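Local coordinates for probable starch synthase 4, chloroplastic/amyloplastic (Arabidopsis thaliana, PDB 6GNE), which probably belongs to the starch synthases, plastid enzymes of the GT-B glycosyltransferase superfamily, and binds adenosine-5'-diphosphate, at residues Y11-A16 / K137-I142; Y74-L79 / L188-L193; K78-K83 / P99-K104; K104-G109 / R119-F124. All coordinates share one frame; numbering follows the deposited sequence.

Interaction 1: Y11-A16 / K137-I142; sequences YVVHIA and KKPDII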
# COMPACT_ATOMS: atom_id res chain seq x y z
N TYR A 11 -9.73 -19.47 -10.22
CA TYR A 11 -8.42 -19.16 -10.76
C TYR A 11 -8.37 -17.62 -10.91
O TYR A 11 -9.09 -17.03 -11.73
CB TYR A 11 -8.20 -19.89 -12.09
CG TYR A 11 -6.91 -19.55 -12.85
CD1 TYR A 11 -5.80 -18.96 -12.23
CD2 TYR A 11 -6.81 -19.86 -14.21
CE1 TYR A 11 -4.64 -18.69 -12.94
CE2 TYR A 11 -5.67 -19.57 -14.93
CZ TYR A 11 -4.58 -19.00 -14.30
OH TYR A 11 -3.47 -18.71 -15.02
N VAL A 12 -7.52 -17.01 -10.09
CA VAL A 12 -7.44 -15.56 -9.93
C VAL A 12 -6.05 -15.08 -10.33
O VAL A 12 -5.05 -15.49 -9.73
CB VAL A 12 -7.66 -15.20 -8.45
CG1 VAL A 12 -7.69 -13.70 -8.26
CG2 VAL A 12 -8.93 -15.86 -7.93
N VAL A 13 -5.99 -14.19 -11.32
CA VAL A 13 -4.73 -13.55 -11.70
C VAL A 13 -4.70 -12.07 -11.27
O VAL A 13 -5.64 -11.33 -11.51
CB VAL A 13 -4.47 -13.67 -13.21
CG1 VAL A 13 -3.13 -13.04 -13.58
CG2 VAL A 13 -4.43 -15.13 -13.59
N HIS A 14 -3.62 -11.67 -10.59
CA HIS A 14 -3.41 -10.27 -10.19
C HIS A 14 -2.35 -9.68 -11.09
O HIS A 14 -1.27 -10.23 -11.23
CB HIS A 14 -2.97 -10.15 -8.73
CG HIS A 14 -4.05 -10.44 -7.76
ND1 HIS A 14 -4.71 -9.45 -7.07
CD2 HIS A 14 -4.60 -11.61 -7.36
CE1 HIS A 14 -5.63 -10.00 -6.30
NE2 HIS A 14 -5.59 -11.31 -6.46
N ILE A 15 -2.66 -8.55 -11.70
CA ILE A 15 -1.70 -7.84 -12.52
C ILE A 15 -1.45 -6.53 -11.77
O ILE A 15 -2.39 -5.80 -11.49
CB ILE A 15 -2.26 -7.57 -13.94
CG1 ILE A 15 -2.53 -8.91 -14.65
CG2 ILE A 15 -1.33 -6.69 -14.76
CD1 ILE A 15 -3.43 -8.78 -15.88
N ALA A 16 -0.19 -6.25 -11.45
CA ALA A 16 0.16 -5.06 -10.69
C ALA A 16 1.58 -4.65 -10.94
O ALA A 16 2.38 -5.44 -11.45
CB ALA A 16 -0.04 -5.35 -9.20
N LYS A 137 -4.32 -19.63 -20.82
CA LYS A 137 -4.84 -19.57 -19.47
C LYS A 137 -6.27 -19.03 -19.51
O LYS A 137 -6.58 -18.12 -20.29
CB LYS A 137 -3.96 -18.69 -18.58
CG LYS A 137 -2.56 -19.22 -18.28
CD LYS A 137 -2.58 -20.66 -17.77
CE LYS A 137 -1.31 -20.97 -16.95
NZ LYS A 137 -1.15 -22.42 -16.70
N LYS A 138 -7.14 -19.59 -18.67
CA LYS A 138 -8.54 -19.19 -18.63
C LYS A 138 -8.93 -18.84 -17.21
O LYS A 138 -9.61 -19.62 -16.54
CB LYS A 138 -9.42 -20.32 -19.17
CG LYS A 138 -9.13 -20.66 -20.63
CD LYS A 138 -10.33 -21.30 -21.31
CE LYS A 138 -10.21 -21.28 -22.82
NZ LYS A 138 -9.91 -19.92 -23.37
N PRO A 139 -8.50 -17.65 -16.73
CA PRO A 139 -8.86 -17.25 -15.38
C PRO A 139 -10.33 -16.85 -15.23
O PRO A 139 -10.93 -16.31 -16.15
CB PRO A 139 -7.93 -16.05 -15.10
CG PRO A 139 -7.58 -15.53 -16.44
CD PRO A 139 -7.54 -16.71 -17.35
N ASP A 140 -10.87 -17.14 -14.06
CA ASP A 140 -12.19 -16.72 -13.67
C ASP A 140 -12.20 -15.24 -13.31
O ASP A 140 -13.20 -14.57 -13.57
CB ASP A 140 -12.66 -17.51 -12.45
CG ASP A 140 -12.69 -19.03 -12.69
OD1 ASP A 140 -13.45 -19.51 -13.56
OD2 ASP A 140 -11.96 -19.73 -11.95
N ILE A 141 -11.12 -14.76 -12.66
CA ILE A 141 -10.96 -13.36 -12.19
C ILE A 141 -9.62 -12.85 -12.62
O ILE A 141 -8.62 -13.50 -12.43
CB ILE A 141 -10.98 -13.26 -10.65
CG1 ILE A 141 -12.33 -13.70 -10.06
CG2 ILE A 141 -10.64 -11.83 -10.18
CD1 ILE A 141 -13.51 -12.77 -10.34
N ILE A 142 -9.60 -11.66 -13.19
CA ILE A 142 -8.38 -10.89 -13.38
C ILE A 142 -8.58 -9.64 -12.51
O ILE A 142 -9.56 -8.86 -12.69
CB ILE A 142 -8.07 -10.55 -14.88
CG1 ILE A 142 -7.81 -11.84 -15.66
CG2 ILE A 142 -6.85 -9.65 -15.00
CD1 ILE A 142 -7.86 -11.68 -17.16
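The Tyr11 ring lies with one face over Pro139, whose CB sits 4.2 Å from the ring centroid and only 15° off the ring normal, a CH-pi contact displaced toward the rim. CG is anti to the backbone N (chi1 174°), beside the carbonyl carbon, and from there the ring extends over Pro139. The Tyr11 and Lys137 side chains cross at about a right angle, with Tyr11 OH 3.4 Å from Lys137 CG, and the OH hydrogen-bonds to Glu47 on strand 45-51. The backbone of Tyr11 is bound at both its polar atoms. Its N donates to Asp140 OD2 on the anti lone pair at 2.8 Å in a nearly straight bond (170°), while Tyr11 O accepts from Ile141 N at 3.2 Å and, weakly, from Asp140 N. Val13 N then reaches Ile141 O at 2.9 Å. Ile141 thus bonds through its N and O to Tyr11 and Val13, the residues flanking its partner Val12, the pattern of parallel strands, here two neighbours in the Rossmann-like sheet of the N-terminal GT-B domain. Val12 and Ile141 lie side by side pointing the same way, CG1 to CG2 4.0 Å, on the face covered by Tyr494 of helix 484-499. Val13 and Ile142 occupy the other face, where Val13 CG2 meets Pro139 CB at 3.9 Å. There Ile15 CD1 reaches Ile142 CG2 at 3.6 Å, and helix 117-134 packs against both isoleucines.

Interaction 2: Y74-L79 / L188-L193; sequences YFDGKL and LGSCGL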
# COMPACT_ATOMS: atom_id res chain seq x y z
N TYR A 74 1.97 -6.27 -28.57
CA TYR A 74 1.74 -5.09 -29.40
C TYR A 74 2.11 -3.78 -28.73
O TYR A 74 1.83 -3.59 -27.58
CB TYR A 74 0.25 -5.05 -29.81
CG TYR A 74 -0.20 -3.86 -30.63
CD1 TYR A 74 -0.58 -2.65 -30.02
CD2 TYR A 74 -0.29 -3.94 -32.03
CE1 TYR A 74 -1.01 -1.56 -30.78
CE2 TYR A 74 -0.71 -2.86 -32.80
CZ TYR A 74 -1.08 -1.68 -32.17
OH TYR A 74 -1.49 -0.61 -32.91
N PHE A 75 2.72 -2.87 -29.48
CA PHE A 75 2.88 -1.47 -29.06
C PHE A 75 3.19 -0.57 -30.27
O PHE A 75 4.07 -0.92 -31.05
CB PHE A 75 3.99 -1.34 -28.03
CG PHE A 75 3.77 -0.26 -27.03
CD1 PHE A 75 2.70 -0.33 -26.13
CD2 PHE A 75 4.65 0.82 -26.94
CE1 PHE A 75 2.50 0.66 -25.18
CE2 PHE A 75 4.45 1.82 -25.99
CZ PHE A 75 3.38 1.73 -25.11
N ASP A 76 2.48 0.56 -30.42
CA ASP A 76 2.71 1.53 -31.53
C ASP A 76 2.68 0.85 -32.91
O ASP A 76 3.54 1.12 -33.75
CB ASP A 76 4.05 2.30 -31.36
CG ASP A 76 4.05 3.24 -30.12
OD1 ASP A 76 3.06 3.95 -29.87
OD2 ASP A 76 5.07 3.30 -29.41
N GLY A 77 1.72 -0.05 -33.11
CA GLY A 77 1.54 -0.77 -34.39
C GLY A 77 2.50 -1.90 -34.76
O GLY A 77 2.31 -2.57 -35.79
N LYS A 78 3.53 -2.11 -33.93
CA LYS A 78 4.54 -3.17 -34.11
C LYS A 78 4.40 -4.21 -33.00
O LYS A 78 3.83 -3.92 -31.94
CB LYS A 78 5.94 -2.57 -34.05
CG LYS A 78 6.33 -1.73 -35.26
CD LYS A 78 7.19 -0.51 -34.90
CE LYS A 78 8.40 -0.34 -35.83
NZ LYS A 78 8.13 -0.47 -37.31
N LEU A 79 4.89 -5.41 -33.27
CA LEU A 79 5.03 -6.47 -32.26
C LEU A 79 6.44 -6.45 -31.66
O LEU A 79 7.43 -6.18 -32.35
CB LEU A 79 4.71 -7.84 -32.88
CG LEU A 79 3.32 -7.99 -33.55
CD1 LEU A 79 3.16 -9.38 -34.17
CD2 LEU A 79 2.16 -7.70 -32.58
N LEU A 188 -2.95 7.05 -25.56
CA LEU A 188 -3.77 5.85 -25.31
C LEU A 188 -3.70 4.83 -26.43
O LEU A 188 -3.96 3.64 -26.20
CB LEU A 188 -5.24 6.21 -25.04
CG LEU A 188 -6.06 5.13 -24.33
CD1 LEU A 188 -5.47 4.75 -22.96
CD2 LEU A 188 -7.51 5.55 -24.22
N GLY A 189 -3.39 5.30 -27.65
CA GLY A 189 -3.35 4.44 -28.83
C GLY A 189 -2.15 3.51 -28.87
O GLY A 189 -2.18 2.51 -29.59
N SER A 190 -1.09 3.83 -28.12
CA SER A 190 0.11 3.00 -28.10
C SER A 190 -0.18 1.53 -27.75
O SER A 190 0.25 0.63 -28.47
CB SER A 190 1.17 3.58 -27.15
OG SER A 190 1.67 4.82 -27.60
N CYS A 191 -0.94 1.30 -26.69
CA CYS A 191 -1.19 -0.08 -26.21
C CYS A 191 -2.22 -0.83 -27.05
O CYS A 191 -2.41 -2.03 -26.83
CB CYS A 191 -1.62 -0.09 -24.74
SG CYS A 191 -3.16 0.79 -24.40
N GLY A 192 -2.87 -0.14 -28.00
CA GLY A 192 -3.79 -0.78 -28.95
C GLY A 192 -5.23 -0.30 -28.86
O GLY A 192 -6.07 -0.69 -29.69
N LEU A 193 -5.52 0.53 -27.85
CA LEU A 193 -6.87 1.01 -27.60
C LEU A 193 -7.29 2.05 -28.62
O LEU A 193 -6.49 2.87 -29.05
CB LEU A 193 -6.98 1.59 -26.19
CG LEU A 193 -6.90 0.57 -25.05
CD1 LEU A 193 -6.79 1.31 -23.72
CD2 LEU A 193 -8.10 -0.39 -25.06
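Asp76 N donates to Ser190 O at 3.0 Å and 164°, joining the backbones of two tight turns. The first is the type I' turn of a two-residue beta hairpin linking strands 64-75 and 78-89, closed by reciprocal bonds between Phe75 and Lys78. The second is a type I turn from Gly189 to Gly192, in the loop between strand 183-184 and helix 195-198. Ser190 projects toward the hairpin and meets it with three kinds of contact. Its CB rests over one face of the Phe75 ring, 3.9 Å from the centroid and shifted toward the rim; its carbonyl O also receives the CA-H of Phe75, with CA and O 3.4 Å apart. Phe75 CE1 further touches Cys191 CB at 4.2 Å. The ring is met edge-to-face by Tyr123, so it lies between this loop and helix 117-134. Tyr74 leans on the end of the Gly189-Gly192 turn, its CE1 packed 3.4 Å from Gly192 CA, and the backbone angles of Gly192 by themselves call for glycine. Polar closure comes at the hairpin tip, where the two oxygens of Asp76 divide their partners: OD2 forms a salt bridge with Arg119 of helix 117-134, leaving OD1 for the serine. Ser190 OG, anti to its carbonyl carbon (chi1 -66°), donates to Asp76 OD1 at 2.8 Å on the syn side, 26° out of the carboxylate plane.

Interaction 3: K78-K83 / P99-K104; sequences KLYKNK and PQHPSK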
# COMPACT_ATOMS: atom_id res chain seq x y z
N LYS A 78 3.53 -2.11 -33.93
CA LYS A 78 4.54 -3.17 -34.11
C LYS A 78 4.40 -4.21 -33.00
O LYS A 78 3.83 -3.92 -31.94
CB LYS A 78 5.94 -2.57 -34.05
CG LYS A 78 6.33 -1.73 -35.26
CD LYS A 78 7.19 -0.51 -34.90
CE LYS A 78 8.40 -0.34 -35.83
NZ LYS A 78 8.13 -0.47 -37.31
N LEU A 79 4.89 -5.41 -33.27
CA LEU A 79 5.03 -6.47 -32.26
C LEU A 79 6.44 -6.45 -31.66
O LEU A 79 7.43 -6.18 -32.35
CB LEU A 79 4.71 -7.84 -32.88
CG LEU A 79 3.32 -7.99 -33.55
CD1 LEU A 79 3.16 -9.38 -34.17
CD2 LEU A 79 2.16 -7.70 -32.58
N TYR A 80 6.52 -6.69 -30.35
CA TYR A 80 7.79 -6.71 -29.62
C TYR A 80 7.95 -7.96 -28.78
O TYR A 80 6.98 -8.49 -28.25
CB TYR A 80 7.95 -5.49 -28.71
CG TYR A 80 8.06 -4.22 -29.47
CD1 TYR A 80 6.92 -3.52 -29.86
CD2 TYR A 80 9.31 -3.70 -29.82
CE1 TYR A 80 7.03 -2.34 -30.59
CE2 TYR A 80 9.42 -2.52 -30.53
CZ TYR A 80 8.29 -1.84 -30.92
OH TYR A 80 8.41 -0.68 -31.64
N LYS A 81 9.20 -8.41 -28.66
CA LYS A 81 9.52 -9.62 -27.91
C LYS A 81 9.57 -9.35 -26.42
O LYS A 81 10.06 -8.30 -26.00
CB LYS A 81 10.82 -10.22 -28.42
CG LYS A 81 10.58 -10.90 -29.76
CD LYS A 81 11.85 -11.49 -30.34
CE LYS A 81 11.54 -12.20 -31.65
NZ LYS A 81 12.75 -12.23 -32.53
N ASN A 82 9.03 -10.28 -25.64
CA ASN A 82 9.13 -10.25 -24.17
C ASN A 82 9.71 -11.57 -23.62
O ASN A 82 9.17 -12.63 -23.95
CB ASN A 82 7.74 -10.05 -23.56
CG ASN A 82 7.08 -8.76 -23.99
OD1 ASN A 82 6.18 -8.77 -24.81
ND2 ASN A 82 7.51 -7.66 -23.43
N LYS A 83 10.79 -11.50 -22.84
CA LYS A 83 11.28 -12.65 -22.05
C LYS A 83 10.36 -12.83 -20.86
O LYS A 83 10.12 -11.88 -20.13
CB LYS A 83 12.74 -12.48 -21.51
CG LYS A 83 13.84 -13.24 -22.22
CD LYS A 83 13.98 -12.78 -23.68
CE LYS A 83 14.22 -13.90 -24.72
NZ LYS A 83 15.65 -14.05 -25.12
N PRO A 99 10.49 -6.86 -21.02
CA PRO A 99 10.35 -6.44 -22.43
C PRO A 99 11.68 -6.22 -23.13
O PRO A 99 12.67 -5.81 -22.53
CB PRO A 99 9.57 -5.12 -22.34
CG PRO A 99 8.92 -5.16 -21.00
CD PRO A 99 9.91 -5.86 -20.11
N GLN A 100 11.67 -6.53 -24.42
CA GLN A 100 12.81 -6.33 -25.30
C GLN A 100 12.28 -5.27 -26.28
O GLN A 100 12.01 -5.55 -27.46
CB GLN A 100 13.19 -7.64 -26.04
CG GLN A 100 13.21 -8.93 -25.22
CD GLN A 100 14.59 -9.35 -24.76
OE1 GLN A 100 15.17 -10.28 -25.32
NE2 GLN A 100 15.11 -8.65 -23.76
N HIS A 101 12.00 -4.10 -25.74
CA HIS A 101 11.59 -2.95 -26.52
C HIS A 101 12.76 -1.99 -26.38
O HIS A 101 13.29 -1.84 -25.29
CB HIS A 101 10.32 -2.36 -25.90
CG HIS A 101 9.78 -1.17 -26.63
ND1 HIS A 101 10.36 0.07 -26.55
CD2 HIS A 101 8.69 -1.02 -27.44
CE1 HIS A 101 9.66 0.94 -27.28
NE2 HIS A 101 8.65 0.29 -27.83
N PRO A 102 13.18 -1.32 -27.47
CA PRO A 102 14.40 -0.46 -27.39
C PRO A 102 14.40 0.60 -26.27
O PRO A 102 15.46 0.99 -25.82
CB PRO A 102 14.49 0.20 -28.77
CG PRO A 102 13.29 -0.24 -29.53
CD PRO A 102 12.63 -1.39 -28.83
N SER A 103 13.23 1.07 -25.85
CA SER A 103 13.06 2.04 -24.75
C SER A 103 13.37 1.53 -23.34
O SER A 103 13.43 2.32 -22.40
CB SER A 103 11.63 2.61 -24.73
OG SER A 103 11.26 3.23 -25.95
N LYS A 104 13.51 0.21 -23.17
CA LYS A 104 14.04 -0.38 -21.93
C LYS A 104 13.21 0.02 -20.74
O LYS A 104 13.69 0.63 -19.78
CB LYS A 104 15.51 -0.01 -21.74
CG LYS A 104 16.40 -0.66 -22.79
CD LYS A 104 17.85 -0.13 -22.65
CE LYS A 104 18.95 -1.20 -22.79
NZ LYS A 104 19.68 -1.55 -21.50
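Pro99 faces Asn82 as an antiparallel non-hydrogen-bonded pair, with CA atoms 4.4 Å apart and both side chains on the face that carries Tyr123 of helix 117-134. One residue on, Gln100 N donates to Lys81 O at 2.9 Å and 146°. The side chain of Gln100, bent at chi2, brings its CG near Lys81 CB. Its amide end crosses the Lys83 side chain obliquely, where OE1 is 3.2 Å from CD, the nearest atom of the lysine; no hydrogen bond to NZ is assigned. Along the hairpin of strands 78-89 and 92-100, part of the N-terminal GT-B domain, the backbones draw apart, the CA separation widening from the Asn82-Pro99 pair to 6.2 Å between Tyr80 CA and His101 CA, and side chains fill the wider gap. His101, with CG anti to the backbone N (chi1 -179°), sets its CD2 over the centre of the Tyr80 ring, 3.5 Å from Tyr80 CE2. The two rings are inclined at 39° with centroids 4.4 Å apart, too oblique for a stack and too flat for an edge-to-face pair. Pro102 adds its CD at 3.8 Å from Tyr80 CE2, the two side chains crossing at about a right angle. Ser103 turns its N back to His101 ND1 at 3.1 Å, and Lys104 N closes the type I turn on His101 O. Because ND1 is used as an acceptor, the imidazole set over Tyr80 is probably neutral with its proton on NE2, though a model at this resolution cannot settle that.

Interaction 4: K104-G109 / R119-F124; sequences KFFWRG and RRFSYF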
# COMPACT_ATOMS: atom_id res chain seq x y z
N LYS A 104 13.51 0.21 -23.17
CA LYS A 104 14.04 -0.38 -21.93
C LYS A 104 13.21 0.02 -20.74
O LYS A 104 13.69 0.63 -19.78
CB LYS A 104 15.51 -0.01 -21.74
CG LYS A 104 16.40 -0.66 -22.79
CD LYS A 104 17.85 -0.13 -22.65
CE LYS A 104 18.95 -1.20 -22.79
NZ LYS A 104 19.68 -1.55 -21.50
N PHE A 105 11.93 -0.33 -20.82
CA PHE A 105 10.96 0.21 -19.90
C PHE A 105 11.23 -0.13 -18.45
O PHE A 105 11.02 0.71 -17.58
CB PHE A 105 9.55 -0.25 -20.28
CG PHE A 105 9.06 0.28 -21.60
CD1 PHE A 105 9.05 1.65 -21.88
CD2 PHE A 105 8.55 -0.60 -22.56
CE1 PHE A 105 8.59 2.13 -23.10
CE2 PHE A 105 8.09 -0.12 -23.78
CZ PHE A 105 8.11 1.25 -24.05
N PHE A 106 11.71 -1.34 -18.18
CA PHE A 106 11.95 -1.75 -16.79
C PHE A 106 13.41 -1.98 -16.47
O PHE A 106 13.77 -2.84 -15.67
CB PHE A 106 11.06 -2.94 -16.47
CG PHE A 106 9.62 -2.63 -16.67
CD1 PHE A 106 8.99 -1.73 -15.84
CD2 PHE A 106 8.91 -3.15 -17.75
CE1 PHE A 106 7.67 -1.38 -16.05
CE2 PHE A 106 7.58 -2.82 -17.96
CZ PHE A 106 6.97 -1.92 -17.11
N TRP A 107 14.25 -1.12 -17.04
CA TRP A 107 15.68 -1.15 -16.89
C TRP A 107 16.19 0.26 -16.54
O TRP A 107 17.23 0.67 -17.01
CB TRP A 107 16.26 -1.61 -18.22
CG TRP A 107 17.06 -2.86 -18.23
CD1 TRP A 107 18.05 -3.25 -17.35
CD2 TRP A 107 17.02 -3.87 -19.26
NE1 TRP A 107 18.59 -4.45 -17.74
CE2 TRP A 107 17.99 -4.85 -18.92
CE3 TRP A 107 16.27 -4.02 -20.45
CZ2 TRP A 107 18.22 -6.00 -19.73
CZ3 TRP A 107 16.49 -5.16 -21.24
CH2 TRP A 107 17.45 -6.14 -20.87
N ARG A 108 15.45 0.97 -15.69
CA ARG A 108 15.68 2.40 -15.40
C ARG A 108 16.20 2.66 -13.99
O ARG A 108 16.35 3.81 -13.59
CB ARG A 108 14.36 3.17 -15.55
CG ARG A 108 13.61 2.95 -16.85
CD ARG A 108 14.35 3.49 -18.06
NE ARG A 108 13.51 3.38 -19.26
CZ ARG A 108 12.51 4.21 -19.60
NH1 ARG A 108 12.17 5.25 -18.84
NH2 ARG A 108 11.82 3.97 -20.71
N GLY A 109 16.43 1.61 -13.21
CA GLY A 109 16.92 1.77 -11.84
C GLY A 109 15.86 2.14 -10.83
O GLY A 109 16.17 2.32 -9.66
N ARG A 119 3.60 5.17 -20.92
CA ARG A 119 3.99 4.21 -21.92
C ARG A 119 4.49 2.91 -21.28
O ARG A 119 4.07 1.81 -21.69
CB ARG A 119 5.04 4.81 -22.86
CG ARG A 119 4.47 5.84 -23.82
CD ARG A 119 5.55 6.66 -24.54
NE ARG A 119 6.53 5.84 -25.24
CZ ARG A 119 6.31 5.17 -26.37
NH1 ARG A 119 7.29 4.45 -26.91
NH2 ARG A 119 5.11 5.16 -26.96
N ARG A 120 5.36 3.05 -20.27
CA ARG A 120 5.92 1.93 -19.52
C ARG A 120 4.80 1.00 -19.05
O ARG A 120 4.80 -0.19 -19.37
CB ARG A 120 6.72 2.42 -18.31
CG ARG A 120 8.01 3.16 -18.60
CD ARG A 120 8.66 3.70 -17.34
NE ARG A 120 9.26 2.62 -16.53
CZ ARG A 120 9.34 2.56 -15.20
NH1 ARG A 120 8.85 3.52 -14.41
NH2 ARG A 120 9.93 1.52 -14.62
N PHE A 121 3.81 1.52 -18.35
CA PHE A 121 2.81 0.64 -17.74
C PHE A 121 1.63 0.24 -18.65
O PHE A 121 1.04 -0.83 -18.48
CB PHE A 121 2.36 1.21 -16.39
CG PHE A 121 3.47 1.23 -15.35
CD1 PHE A 121 3.86 0.05 -14.74
CD2 PHE A 121 4.13 2.41 -15.02
CE1 PHE A 121 4.87 0.05 -13.79
CE2 PHE A 121 5.15 2.42 -14.08
CZ PHE A 121 5.53 1.24 -13.46
N SER A 122 1.28 1.07 -19.62
CA SER A 122 0.33 0.64 -20.66
C SER A 122 0.93 -0.51 -21.50
O SER A 122 0.22 -1.44 -21.87
CB SER A 122 -0.14 1.80 -21.54
OG SER A 122 0.93 2.38 -22.25
N TYR A 123 2.23 -0.45 -21.80
CA TYR A 123 2.89 -1.59 -22.47
C TYR A 123 2.76 -2.86 -21.64
O TYR A 123 2.32 -3.91 -22.14
CB TYR A 123 4.38 -1.33 -22.72
CG TYR A 123 5.10 -2.49 -23.40
CD1 TYR A 123 5.58 -3.60 -22.66
CD2 TYR A 123 5.30 -2.50 -24.79
CE1 TYR A 123 6.22 -4.65 -23.30
CE2 TYR A 123 5.95 -3.55 -25.42
CZ TYR A 123 6.41 -4.63 -24.68
OH TYR A 123 7.08 -5.66 -25.32
N PHE A 124 3.16 -2.75 -20.38
CA PHE A 124 3.11 -3.85 -19.44
C PHE A 124 1.71 -4.47 -19.37
O PHE A 124 1.58 -5.71 -19.38
CB PHE A 124 3.54 -3.40 -18.04
CG PHE A 124 3.26 -4.41 -16.97
CD1 PHE A 124 3.87 -5.68 -17.02
CD2 PHE A 124 2.38 -4.14 -15.93
CE1 PHE A 124 3.61 -6.63 -16.05
CE2 PHE A 124 2.13 -5.10 -14.95
CZ PHE A 124 2.74 -6.34 -15.01
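Phe105 drops its ring onto the helix 117-134, a helix of the N-terminal GT-B domain, from the loop that leads to it out of strand 92-100. Its CE2 comes over one face of Tyr123, 3.8 Å from Tyr123 CD2, with the ring planes 44° apart, while CD1 lies 3.8 Å from Arg120 CG on the helix. The carbonyl of the same residue is taken by the Arg120 guanidinium: NE donates to Phe105 O at 2.8 Å with the oxygen close to the guanidinium plane, and NH2 adds a weak second bond. A bend at chi3 (73°) puts NE where it can do this, and Arg120 NH1 forms a salt bridge with Asp117 and a hydrogen bond to Phe111 O. Phe106 points its edge toward the face of Phe121 in an offset edge-to-face pair, centroids 5.7 Å apart and planes at 61°. Its CZ meets Phe124 CB at 3.8 Å, which brings the loop against the side of the helix nearer strand 45-51. The Phe121 side chain is about 6 Å from a bound alpha-D-glucopyranose. Arg108 slides past Arg120 in the opposite direction, NH1 4.6 Å from Arg120 NE; the like charges are probably offset by the Arg120-Asp117 salt bridge and those of Arg108 to Asp116 and Glu114. Its bent chain also serves the turn: Arg108 NE donates at 2.8 Å to Lys104 O, which Trp107 N approaches from the other face of the carbonyl plane.

Overall arrangement
All four contacts lie within the N-terminal domain of the GT-B fold. Interaction 1 joins neighbouring parallel strands of its sheet, and its chain loop encloses interactions 3 and 4, which follow in series and share Lys104; the segments of interaction 2 alternate with those of interaction 1. Interactions 2 and 3 share strand 78-89 and lie with centres about 12 Å apart, while interactions 3 and 4 are about 10 Å apart. Helix 117-134 links them: Arg119 bridges to Asp76 of interaction 2, Tyr123 meets Pro99 of interaction 3, and Phe124 touches Ile15 of interaction 1, whose centre lies about 22 Å from interaction 4. The helix thereby ties the hairpin edge to the central parallel strands.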